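Side-chain contacts in probable chaperone (Pseudomonas aeruginosa, PDB 4JMF), which probably serves as a CesT-family type III secretion chaperone, here paired with a second copy of itself and bound to a chain of another protein: residues 11-14 and 20-23; 33-38 and 110-115; 87-92 and 102-107. All coordinates share one frame; numbering follows the deposited sequence.

Contact 3 joins strand 85-92 to helix 98-114, and contacts 1 and 2 adjoin it. Contact 2 ties the last turn of the same helix to strand 35-41 of the same sheet, its centre about 12 Å from that of contact 3; A112 N and L87 CD2 meet at 3.6 Å. Contact 1, at the end of helix 3-15, has its centre about 16 Å from that of contact 3 and reaches it through L12, whose CD1 lies 4.2 Å from H102 CA. Contacts 1 and 2 do not touch, their nearest atoms being about 8 Å apart. The bound chain of another protein approaches all three, and the second chaperone subunit also meets contact 3.

Contact 1 (11-14 and 20-23); sequences QLFL and TPND
F13 and P21 make the tight part of this contact: the proline lays its ring carbons over one face of the phenyl ring. P21 CD is the leading atom, 3.4 Å from F13 CD1 and 3.8 Å from the ring centroid, and it stands 25° off the ring normal in a CH-pi contact. It sits nearer the rim than the middle. P21 CG follows along the ring, 3.8 Å from F13 CE1, so the proline leans over the CD1-CE1 side. The two side chains arrive from opposite directions, the phenyl ring swung out from the helix by a chi1 of -83°.

Beside this pair the fit loosens. T20 comes up obliquely, its CA 4.3 Å from F13 CD1 and its CG2 4.4 Å from F13 CB, and the T20 side chain also touches H10. T20 and L14 form the exposed side of the contact, where L14 CD2 stays 4.8 Å from T20 CG2.

The contact lies where the loop leaving helix 3-15 folds back against the end of that helix. P21 also rests on I9, and F13 packs on L18 and on an apolar side chain of the bound chain of another protein. No hydrogen bond joins 11-14 to 20-23. The contacts between them are apolar, of dispersion and CH-pi type, with the C-H groups of P21 CD, probably slightly polarised by the adjoining amide nitrogen, facing the pi cloud of F13.

Contact 2 (33-38 and 110-115); sequences GPHLCH and AAAEEL
H35 NE2 gives its hydrogen to E113 OE2 at 2.7 Å, with an N-H...O angle of 151°. The carboxylate oxygen receives it through its anti lone pair, the one pointing away from OE1, and lies somewhat out of the imidazole plane. Ring and carboxylate stand nearly upright to one another, their planes 78° apart, and the two side chains cross at about a right angle. The glutamate gets there by a bend at chi2 (-69°), which folds its end back toward the strand; its CG also comes within 3.6 Å of H35 NE2.

The imidazole is packed on both faces. On one, the methyl of A112 sits 3.8 Å from the ring centroid in a CH-pi contact, shifted toward the rim so that A112 CB is 3.6 Å from H35 ND1. On the opposite face P34 CG lies 3.9 Å above the ring plane, also over the rim, and is 4.0 Å from E113 OE2. H35 CE1 approaches A112 O at 3.5 Å, a carbonyl of the last helical turn that also receives a weak hydrogen bond from R116 NH1.

H35 opens strand 35-41, just after the turn from strand 28-32, and the contact bridges the start of this strand to the C-terminal end of helix 98-114. V109, about one turn before A112 and E113, touches H35 too, while A112 packs inward on L87 of strand 85-92. With a carboxylate at NE2 and a helix carbonyl beside CE1, the surroundings would probably raise the pKa of H35 and favour an imidazolium, giving the hydrogen bond more ionic character.

Contact 3 (87-92 and 102-107); sequences LWNRQP and HHQLEQ
Above the carbonyl plane of N89, 56° out of it, stands Q104 NE2, which donates to N89 OD1 at 3.0 Å while keeping that acceptor within its own amide plane; the two amide planes are 57° apart. Q104 CG lies against the asparagine amide, 3.6 Å from N89 CG and 3.2 Å from N89 OD1. In return N89 ND2, nearly in its amide plane, reaches the backbone at Q104 O, also at 3.0 Å, alongside its main partner, C72 O. A chi1 of 61° sets N89 CG between the backbone N and the carbonyl carbon, turning the amide to Q104, while the glutamine runs out fully extended from the helix.

The axes of 87-92 and 102-107 approach to 8.9 Å and run nearly antiparallel, a helix packed on an antiparallel sheet in the alpha+beta fold of CesT-family chaperones. N89 and Q91 look to the helix; W88 and R90 project from the other side of the strand, where W88 NE1 hydrogen-bonds to N65 O and R90 NH1 to S68 O of the second subunit. From the helix, E106 and Q107 bond the backbone of the bound chain of another protein.

Q104 NE2 has a further acceptor in L47 O. Q104 OE1 is different: buried and without a polar partner, it lies against Q91 CB and CG, each 3.4 Å away. Q91 slides past Q104 in the opposite direction, and its own amide turns off to R90 O, 3.0 Å from Q91 NE2, and to Q100 NE2 through OE1.

Contact 1 (11-14 and 20-23)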
ATOM      1  N   GLN B  11       6.886   9.586 -18.082  1.00 17.35           N
ATOM      2  CA  GLN B  11       6.532  10.746 -17.257  1.00 20.32           C
ATOM      3  C   GLN B  11       7.474  10.898 -16.070  1.00 20.28           C
ATOM      4  O   GLN B  11       7.894  12.019 -15.750  1.00 19.80           O
ATOM      5  CB  GLN B  11       5.071  10.640 -16.780  1.00 19.68           C
ATOM      6  CG  GLN B  11       4.071  10.655 -17.945  1.00 22.90           C
ATOM      7  CD  GLN B  11       4.101  11.976 -18.713  1.00 25.92           C
ATOM      8  OE1 GLN B  11       4.115  13.050 -18.110  1.00 23.49           O
ATOM      9  NE2 GLN B  11       4.131  11.899 -20.052  1.00 23.62           N
ATOM     10  N   LEU B  12       7.821   9.782 -15.418  1.00 16.50           N
ATOM     11  CA  LEU B  12       8.731   9.858 -14.278  1.00 18.14           C
ATOM     12  C   LEU B  12      10.082  10.397 -14.705  1.00 18.48           C
ATOM     13  O   LEU B  12      10.695  11.189 -13.986  1.00 19.16           O
ATOM     14  CB  LEU B  12       8.905   8.495 -13.604  1.00 18.52           C
ATOM     15  CG  LEU B  12       9.925   8.404 -12.459  1.00 19.46           C
ATOM     16  CD1 LEU B  12       9.534   9.278 -11.253  1.00 16.27           C
ATOM     17  CD2 LEU B  12      10.063   6.955 -12.010  1.00 14.33           C
ATOM     18  N   PHE B  13      10.555   9.972 -15.870  1.00 16.06           N
ATOM     19  CA  PHE B  13      11.868  10.425 -16.314  1.00 21.49           C
ATOM     20  C   PHE B  13      11.885  11.916 -16.673  1.00 21.62           C
ATOM     21  O   PHE B  13      12.904  12.600 -16.484  1.00 21.36           O
ATOM     22  CB  PHE B  13      12.399   9.520 -17.431  1.00 25.31           C
ATOM     23  CG  PHE B  13      13.067   8.265 -16.910  1.00 32.62           C
ATOM     24  CD1 PHE B  13      14.387   7.974 -17.226  1.00 31.69           C
ATOM     25  CD2 PHE B  13      12.385   7.412 -16.047  1.00 28.86           C
ATOM     26  CE1 PHE B  13      14.999   6.831 -16.730  1.00 35.86           C
ATOM     27  CE2 PHE B  13      12.997   6.264 -15.541  1.00 36.11           C
ATOM     28  CZ  PHE B  13      14.299   5.975 -15.881  1.00 30.73           C
ATOM     29  N   LEU B  14      10.754  12.420 -17.160  1.00 17.36           N
ATOM     30  CA  LEU B  14      10.586  13.863 -17.354  1.00 20.85           C
ATOM     31  C   LEU B  14      10.619  14.575 -16.016  1.00 20.40           C
ATOM     32  O   LEU B  14      11.270  15.607 -15.873  1.00 17.88           O
ATOM     33  CB  LEU B  14       9.258  14.169 -18.034  1.00 20.67           C
ATOM     34  CG  LEU B  14       9.053  13.648 -19.442  1.00 23.47           C
ATOM     35  CD1 LEU B  14       7.693  14.118 -19.989  1.00 19.72           C
ATOM     36  CD2 LEU B  14      10.192  14.124 -20.332  1.00 26.94           C
ATOM     37  N   THR B  20      15.343   9.709 -21.409  1.00 39.77           N
ATOM     38  CA  THR B  20      14.311   8.672 -21.472  1.00 46.05           C
ATOM     39  C   THR B  20      14.890   7.308 -21.837  1.00 50.29           C
ATOM     40  O   THR B  20      15.657   7.188 -22.797  1.00 52.63           O
ATOM     41  CB  THR B  20      13.159   9.029 -22.429  1.00 43.05           C
ATOM     42  OG1 THR B  20      13.683   9.598 -23.634  1.00 51.60           O
ATOM     43  CG2 THR B  20      12.224  10.021 -21.770  1.00 46.85           C
ATOM     44  N   PRO B  21      14.516   6.274 -21.063  1.00 52.61           N
ATOM     45  CA  PRO B  21      15.100   4.941 -21.221  1.00 55.37           C
ATOM     46  C   PRO B  21      14.440   4.219 -22.381  1.00 57.02           C
ATOM     47  O   PRO B  21      13.357   4.616 -22.817  1.00 55.42           O
ATOM     48  CB  PRO B  21      14.722   4.250 -19.910  1.00 55.28           C
ATOM     49  CG  PRO B  21      13.370   4.854 -19.576  1.00 47.45           C
ATOM     50  CD  PRO B  21      13.436   6.291 -20.052  1.00 47.10           C
ATOM     51  N   ASN B  22      15.086   3.176 -22.882  1.00 66.72           N
ATOM     52  CA  ASN B  22      14.470   2.342 -23.903  1.00 70.76           C
ATOM     53  C   ASN B  22      13.618   1.292 -23.216  1.00 70.41           C
ATOM     54  O   ASN B  22      13.799   1.031 -22.017  1.00 69.56           O
ATOM     55  CB  ASN B  22      15.539   1.683 -24.775  1.00 67.94           C
ATOM     56  CG  ASN B  22      16.507   2.693 -25.355  1.00 70.54           C
ATOM     57  OD1 ASN B  22      16.093   3.696 -25.939  1.00 70.98           O
ATOM     58  ND2 ASN B  22      17.804   2.450 -25.172  1.00 65.87           N
ATOM     59  N   ASP B  23      12.678   0.714 -23.962  1.00 69.65           N
ATOM     60  CA  ASP B  23      11.845  -0.349 -23.425  1.00 68.27           C
ATOM     61  C   ASP B  23      12.742  -1.426 -22.848  1.00 66.95           C
ATOM     62  O   ASP B  23      13.307  -2.233 -23.581  1.00 70.49           O
ATOM     63  CB  ASP B  23      10.931  -0.941 -24.504  1.00 66.61           C
ATOM     64  CG  ASP B  23       9.835   0.020 -24.935  1.00 69.65           C
ATOM     65  OD1 ASP B  23      10.114   1.239 -25.007  1.00 70.42           O
ATOM     66  OD2 ASP B  23       8.700  -0.445 -25.199  1.00 64.37           O
TER

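Contact 2 (33-38 and 110-115)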
ATOM      1  N   GLY B  33      20.433   9.586  -4.516  1.00 26.04           N
ATOM      2  CA  GLY B  33      21.369   9.748  -3.417  1.00 24.04           C
ATOM      3  C   GLY B  33      21.904   8.377  -3.060  1.00 23.15           C
ATOM      4  O   GLY B  33      22.262   7.592  -3.937  1.00 25.58           O
ATOM      5  N   PRO B  34      21.916   8.056  -1.766  1.00 25.45           N
ATOM      6  CA  PRO B  34      22.455   6.753  -1.358  1.00 28.00           C
ATOM      7  C   PRO B  34      21.476   5.587  -1.564  1.00 25.92           C
ATOM      8  O   PRO B  34      21.829   4.421  -1.320  1.00 27.83           O
ATOM      9  CB  PRO B  34      22.763   6.957   0.124  1.00 23.50           C
ATOM     10  CG  PRO B  34      21.825   8.044   0.569  1.00 23.45           C
ATOM     11  CD  PRO B  34      21.514   8.898  -0.624  1.00 23.75           C
ATOM     12  N   HIS B  35      20.276   5.887  -2.045  1.00 25.10           N
ATOM     13  CA  HIS B  35      19.245   4.859  -2.199  1.00 25.25           C
ATOM     14  C   HIS B  35      19.111   4.282  -3.613  1.00 25.20           C
ATOM     15  O   HIS B  35      18.783   5.000  -4.568  1.00 23.35           O
ATOM     16  CB  HIS B  35      17.911   5.433  -1.741  1.00 24.83           C
ATOM     17  CG  HIS B  35      17.983   6.088  -0.399  1.00 27.92           C
ATOM     18  ND1 HIS B  35      18.189   5.376   0.766  1.00 23.66           N
ATOM     19  CD2 HIS B  35      17.897   7.392  -0.037  1.00 24.81           C
ATOM     20  CE1 HIS B  35      18.220   6.214   1.787  1.00 26.31           C
ATOM     21  NE2 HIS B  35      18.045   7.441   1.327  1.00 28.84           N
ATOM     22  N   LEU B  36      19.357   2.981  -3.743  1.00 22.69           N
ATOM     23  CA  LEU B  36      19.098   2.284  -4.999  1.00 21.13           C
ATOM     24  C   LEU B  36      17.631   1.841  -4.994  1.00 23.62           C
ATOM     25  O   LEU B  36      17.220   1.060  -4.123  1.00 22.69           O
ATOM     26  CB  LEU B  36      20.033   1.081  -5.152  1.00 17.06           C
ATOM     27  CG  LEU B  36      19.902   0.211  -6.408  1.00 23.03           C
ATOM     28  CD1 LEU B  36      20.287   0.989  -7.666  1.00 21.05           C
ATOM     29  CD2 LEU B  36      20.731  -1.043  -6.294  1.00 19.11           C
ATOM     30  N   CYS B  37      16.846   2.365  -5.945  1.00 19.45           N
ATOM     31  CA  CYS B  37      15.419   2.088  -6.037  1.00 20.10           C
ATOM     32  C   CYS B  37      15.080   1.360  -7.333  1.00 21.58           C
ATOM     33  O   CYS B  37      15.680   1.628  -8.377  1.00 24.95           O
ATOM     34  CB  CYS B  37      14.632   3.396  -5.981  1.00 18.67           C
ATOM     35  SG  CYS B  37      15.010   4.428  -4.559  1.00 23.52           S
ATOM     36  N   HIS B  38      14.112   0.452  -7.263  1.00 17.87           N
ATOM     37  CA  HIS B  38      13.700  -0.345  -8.419  1.00 21.31           C
ATOM     38  C   HIS B  38      12.221  -0.099  -8.738  1.00 20.91           C
ATOM     39  O   HIS B  38      11.432   0.163  -7.826  1.00 18.58           O
ATOM     40  CB  HIS B  38      13.913  -1.840  -8.142  1.00 17.33           C
ATOM     41  CG  HIS B  38      15.215  -2.148  -7.473  1.00 21.34           C
ATOM     42  ND1 HIS B  38      16.391  -2.319  -8.173  1.00 19.93           N
ATOM     43  CD2 HIS B  38      15.529  -2.305  -6.164  1.00 20.15           C
ATOM     44  CE1 HIS B  38      17.373  -2.569  -7.324  1.00 22.41           C
ATOM     45  NE2 HIS B  38      16.878  -2.568  -6.099  1.00 24.23           N
ATOM     46  N   ALA B 110      11.760   9.296   0.971  1.00 20.34           N
ATOM     47  CA  ALA B 110      11.633   9.984   2.250  1.00 22.98           C
ATOM     48  C   ALA B 110      11.692   9.009   3.421  1.00 24.98           C
ATOM     49  O   ALA B 110      12.306   9.297   4.447  1.00 25.29           O
ATOM     50  CB  ALA B 110      10.352  10.825   2.300  1.00 25.64           C
ATOM     51  N   ALA B 111      11.079   7.841   3.275  1.00 24.12           N
ATOM     52  CA  ALA B 111      11.097   6.889   4.385  1.00 23.10           C
ATOM     53  C   ALA B 111      12.455   6.220   4.474  1.00 26.24           C
ATOM     54  O   ALA B 111      12.937   5.918   5.563  1.00 26.43           O
ATOM     55  CB  ALA B 111      10.016   5.866   4.236  1.00 20.21           C
ATOM     56  N   ALA B 112      13.071   5.982   3.325  1.00 22.24           N
ATOM     57  CA  ALA B 112      14.393   5.359   3.308  1.00 28.72           C
ATOM     58  C   ALA B 112      15.412   6.265   4.000  1.00 29.49           C
ATOM     59  O   ALA B 112      16.328   5.774   4.666  1.00 27.62           O
ATOM     60  CB  ALA B 112      14.828   5.049   1.884  1.00 22.23           C
ATOM     61  N   GLU B 113      15.245   7.579   3.832  1.00 29.25           N
ATOM     62  CA  GLU B 113      16.138   8.577   4.429  1.00 31.52           C
ATOM     63  C   GLU B 113      16.023   8.555   5.949  1.00 37.46           C
ATOM     64  O   GLU B 113      17.023   8.590   6.671  1.00 38.33           O
ATOM     65  CB  GLU B 113      15.770   9.981   3.930  1.00 28.62           C
ATOM     66  CG  GLU B 113      16.487  10.410   2.671  1.00 28.60           C
ATOM     67  CD  GLU B 113      17.968  10.631   2.898  1.00 34.12           C
ATOM     68  OE1 GLU B 113      18.317  11.679   3.481  1.00 34.72           O
ATOM     69  OE2 GLU B 113      18.784   9.762   2.501  1.00 35.74           O
ATOM     70  N   GLU B 114      14.785   8.507   6.423  1.00 30.54           N
ATOM     71  CA  GLU B 114      14.491   8.531   7.844  1.00 37.79           C
ATOM     72  C   GLU B 114      15.030   7.308   8.588  1.00 42.49           C
ATOM     73  O   GLU B 114      15.520   7.429   9.710  1.00 46.07           O
ATOM     74  CB  GLU B 114      12.979   8.583   8.018  1.00 37.29           C
ATOM     75  CG  GLU B 114      12.483   9.331   9.241  1.00 45.56           C
ATOM     76  CD  GLU B 114      11.005   9.683   9.119  1.00 54.84           C
ATOM     77  OE1 GLU B 114      10.695  10.868   8.872  1.00 64.06           O
ATOM     78  OE2 GLU B 114      10.152   8.773   9.252  1.00 51.36           O
ATOM     79  N   LEU B 115      14.938   6.138   7.960  1.00 44.68           N
ATOM     80  CA  LEU B 115      15.100   4.860   8.670  1.00 47.54           C
ATOM     81  C   LEU B 115      16.510   4.521   9.146  1.00 52.90           C
ATOM     82  O   LEU B 115      17.422   4.350   8.333  1.00 51.90           O
ATOM     83  CB  LEU B 115      14.563   3.704   7.827  1.00 41.77           C
ATOM     84  CG  LEU B 115      13.039   3.620   7.748  1.00 39.88           C
ATOM     85  CD1 LEU B 115      12.621   2.400   6.943  1.00 38.90           C
ATOM     86  CD2 LEU B 115      12.417   3.591   9.138  1.00 43.92           C
TER

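Contact 3 (87-92 and 102-107)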
ATOM      1  N   LEU B  87      11.612  -2.049   1.381  1.00 18.72           N
ATOM      2  CA  LEU B  87      10.694  -0.933   1.625  1.00 19.71           C
ATOM      3  C   LEU B  87      10.028  -0.641   0.274  1.00 16.95           C
ATOM      4  O   LEU B  87      10.722  -0.468  -0.719  1.00 15.25           O
ATOM      5  CB  LEU B  87      11.497   0.283   2.093  1.00 16.77           C
ATOM      6  CG  LEU B  87      10.768   1.557   2.484  1.00 18.94           C
ATOM      7  CD1 LEU B  87      10.036   1.311   3.777  1.00 15.77           C
ATOM      8  CD2 LEU B  87      11.757   2.710   2.642  1.00 21.16           C
ATOM      9  N   TRP B  88       8.698  -0.608   0.220  1.00 15.58           N
ATOM     10  CA  TRP B  88       8.017  -0.566  -1.072  1.00 15.23           C
ATOM     11  C   TRP B  88       6.723   0.205  -1.030  1.00 19.41           C
ATOM     12  O   TRP B  88       6.078   0.325   0.022  1.00 16.63           O
ATOM     13  CB  TRP B  88       7.709  -1.984  -1.568  1.00 14.61           C
ATOM     14  CG  TRP B  88       6.781  -2.749  -0.659  1.00 16.60           C
ATOM     15  CD1 TRP B  88       7.131  -3.456   0.462  1.00 18.85           C
ATOM     16  CD2 TRP B  88       5.356  -2.885  -0.787  1.00 19.14           C
ATOM     17  NE1 TRP B  88       6.016  -4.033   1.030  1.00 19.26           N
ATOM     18  CE2 TRP B  88       4.913  -3.692   0.287  1.00 18.89           C
ATOM     19  CE3 TRP B  88       4.411  -2.404  -1.706  1.00 16.52           C
ATOM     20  CZ2 TRP B  88       3.566  -4.031   0.467  1.00 16.51           C
ATOM     21  CZ3 TRP B  88       3.068  -2.744  -1.528  1.00 21.72           C
ATOM     22  CH2 TRP B  88       2.661  -3.554  -0.448  1.00 21.75           C
ATOM     23  N   ASN B  89       6.329   0.723  -2.191  1.00 15.53           N
ATOM     24  CA  ASN B  89       4.966   1.224  -2.334  1.00 14.86           C
ATOM     25  C   ASN B  89       4.431   0.881  -3.715  1.00 15.35           C
ATOM     26  O   ASN B  89       5.165   0.336  -4.545  1.00 15.68           O
ATOM     27  CB  ASN B  89       4.854   2.711  -1.974  1.00 14.36           C
ATOM     28  CG  ASN B  89       5.713   3.604  -2.854  1.00 16.21           C
ATOM     29  OD1 ASN B  89       6.165   3.203  -3.937  1.00 15.94           O
ATOM     30  ND2 ASN B  89       5.928   4.836  -2.396  1.00 16.64           N
ATOM     31  N   ARG B  90       3.150   1.137  -3.957  1.00 16.05           N
ATOM     32  CA  ARG B  90       2.550   0.740  -5.230  1.00 16.03           C
ATOM     33  C   ARG B  90       1.389   1.647  -5.596  1.00 19.26           C
ATOM     34  O   ARG B  90       0.619   2.061  -4.723  1.00 17.20           O
ATOM     35  CB  ARG B  90       2.063  -0.708  -5.171  1.00 19.35           C
ATOM     36  CG  ARG B  90       1.337  -1.146  -6.440  1.00 20.66           C
ATOM     37  CD  ARG B  90       1.431  -2.640  -6.632  1.00 22.73           C
ATOM     38  NE  ARG B  90       0.900  -3.305  -5.484  1.00 26.59           N
ATOM     39  CZ  ARG B  90       1.238  -4.516  -5.063  1.00 27.09           C
ATOM     40  NH1 ARG B  90       2.133  -5.282  -5.705  1.00 20.16           N
ATOM     41  NH2 ARG B  90       0.647  -4.947  -3.973  1.00 18.23           N
ATOM     42  N   GLN B  91       1.275   1.966  -6.885  1.00 16.05           N
ATOM     43  CA  GLN B  91       0.175   2.790  -7.356  1.00 17.75           C
ATOM     44  C   GLN B  91      -0.373   2.206  -8.636  1.00 15.82           C
ATOM     45  O   GLN B  91       0.369   1.608  -9.410  1.00 18.33           O
ATOM     46  CB  GLN B  91       0.636   4.233  -7.585  1.00 21.07           C
ATOM     47  CG  GLN B  91       0.944   5.004  -6.300  1.00 22.36           C
ATOM     48  CD  GLN B  91      -0.313   5.526  -5.605  1.00 25.58           C
ATOM     49  OE1 GLN B  91      -0.767   6.649  -5.866  1.00 26.72           O
ATOM     50  NE2 GLN B  91      -0.878   4.714  -4.713  1.00 19.94           N
ATOM     51  N   PRO B  92      -1.685   2.361  -8.858  1.00 16.40           N
ATOM     52  CA  PRO B  92      -2.269   1.887 -10.116  1.00 19.52           C
ATOM     53  C   PRO B  92      -1.881   2.856 -11.216  1.00 18.17           C
ATOM     54  O   PRO B  92      -1.873   4.067 -10.965  1.00 21.54           O
ATOM     55  CB  PRO B  92      -3.780   1.977  -9.860  1.00 22.45           C
ATOM     56  CG  PRO B  92      -3.942   2.290  -8.389  1.00 26.57           C
ATOM     57  CD  PRO B  92      -2.688   3.003  -7.992  1.00 19.97           C
ATOM     58  N   HIS B 102       6.051  11.081  -9.559  1.00 19.23           N
ATOM     59  CA  HIS B 102       7.126  11.765  -8.849  1.00 18.88           C
ATOM     60  C   HIS B 102       6.885  11.641  -7.343  1.00 20.20           C
ATOM     61  O   HIS B 102       7.785  11.288  -6.583  1.00 19.02           O
ATOM     62  CB  HIS B 102       7.177  13.234  -9.289  1.00 20.58           C
ATOM     63  CG  HIS B 102       8.284  14.029  -8.662  1.00 23.66           C
ATOM     64  ND1 HIS B 102       8.111  14.763  -7.506  1.00 21.24           N
ATOM     65  CD2 HIS B 102       9.567  14.233  -9.049  1.00 23.46           C
ATOM     66  CE1 HIS B 102       9.244  15.370  -7.200  1.00 24.36           C
ATOM     67  NE2 HIS B 102      10.144  15.064  -8.119  1.00 23.61           N
ATOM     68  N   HIS B 103       5.658  11.917  -6.917  1.00 20.43           N
ATOM     69  CA  HIS B 103       5.299  11.822  -5.501  1.00 19.89           C
ATOM     70  C   HIS B 103       5.516  10.416  -4.933  1.00 20.64           C
ATOM     71  O   HIS B 103       5.998  10.263  -3.802  1.00 19.75           O
ATOM     72  CB  HIS B 103       3.853  12.272  -5.287  1.00 18.46           C
ATOM     73  CG  HIS B 103       3.443  12.329  -3.850  1.00 21.95           C
ATOM     74  ND1 HIS B 103       3.783  13.373  -3.018  1.00 22.28           N
ATOM     75  CD2 HIS B 103       2.720  11.466  -3.093  1.00 24.02           C
ATOM     76  CE1 HIS B 103       3.282  13.158  -1.813  1.00 23.49           C
ATOM     77  NE2 HIS B 103       2.636  12.007  -1.830  1.00 21.59           N
ATOM     78  N   GLN B 104       5.163   9.389  -5.706  1.00 19.88           N
ATOM     79  CA  GLN B 104       5.346   8.008  -5.245  1.00 17.25           C
ATOM     80  C   GLN B 104       6.799   7.718  -4.917  1.00 18.48           C
ATOM     81  O   GLN B 104       7.109   7.137  -3.871  1.00 14.81           O
ATOM     82  CB  GLN B 104       4.853   6.993  -6.277  1.00 16.56           C
ATOM     83  CG  GLN B 104       4.874   5.551  -5.750  1.00 15.02           C
ATOM     84  CD  GLN B 104       4.446   4.526  -6.788  1.00 19.02           C
ATOM     85  OE1 GLN B 104       3.947   4.881  -7.863  1.00 15.94           O
ATOM     86  NE2 GLN B 104       4.632   3.235  -6.467  1.00 16.64           N
ATOM     87  N   LEU B 105       7.700   8.103  -5.813  1.00 16.92           N
ATOM     88  CA  LEU B 105       9.114   7.847  -5.581  1.00 16.17           C
ATOM     89  C   LEU B 105       9.610   8.665  -4.389  1.00 21.55           C
ATOM     90  O   LEU B 105      10.393   8.173  -3.568  1.00 19.22           O
ATOM     91  CB  LEU B 105       9.939   8.156  -6.839  1.00 18.17           C
ATOM     92  CG  LEU B 105      11.457   7.961  -6.739  1.00 21.14           C
ATOM     93  CD1 LEU B 105      11.811   6.494  -6.425  1.00 16.00           C
ATOM     94  CD2 LEU B 105      12.145   8.408  -8.038  1.00 18.13           C
ATOM     95  N   GLU B 106       9.140   9.903  -4.285  1.00 19.44           N
ATOM     96  CA  GLU B 106       9.605  10.793  -3.233  1.00 22.75           C
ATOM     97  C   GLU B 106       9.237  10.262  -1.860  1.00 21.38           C
ATOM     98  O   GLU B 106      10.056  10.317  -0.938  1.00 20.56           O
ATOM     99  CB  GLU B 106       9.019  12.193  -3.418  1.00 23.99           C
ATOM    100  CG  GLU B 106       9.663  13.253  -2.525  1.00 21.75           C
ATOM    101  CD  GLU B 106       9.624  14.626  -3.172  1.00 25.20           C
ATOM    102  OE1 GLU B 106       8.529  15.240  -3.226  1.00 24.61           O
ATOM    103  OE2 GLU B 106      10.695  15.085  -3.638  1.00 27.36           O
ATOM    104  N   GLN B 107       8.021   9.741  -1.724  1.00 19.79           N
ATOM    105  CA  GLN B 107       7.596   9.181  -0.439  1.00 21.71           C
ATOM    106  C   GLN B 107       8.391   7.921  -0.096  1.00 20.91           C
ATOM    107  O   GLN B 107       8.703   7.677   1.074  1.00 21.26           O
ATOM    108  CB  GLN B 107       6.090   8.907  -0.431  1.00 19.70           C
ATOM    109  CG  GLN B 107       5.240  10.163  -0.556  1.00 21.96           C
ATOM    110  CD  GLN B 107       5.552  11.165   0.538  1.00 27.37           C
ATOM    111  OE1 GLN B 107       5.408  10.868   1.729  1.00 28.38           O
ATOM    112  NE2 GLN B 107       5.994  12.359   0.141  1.00 23.73           N
TER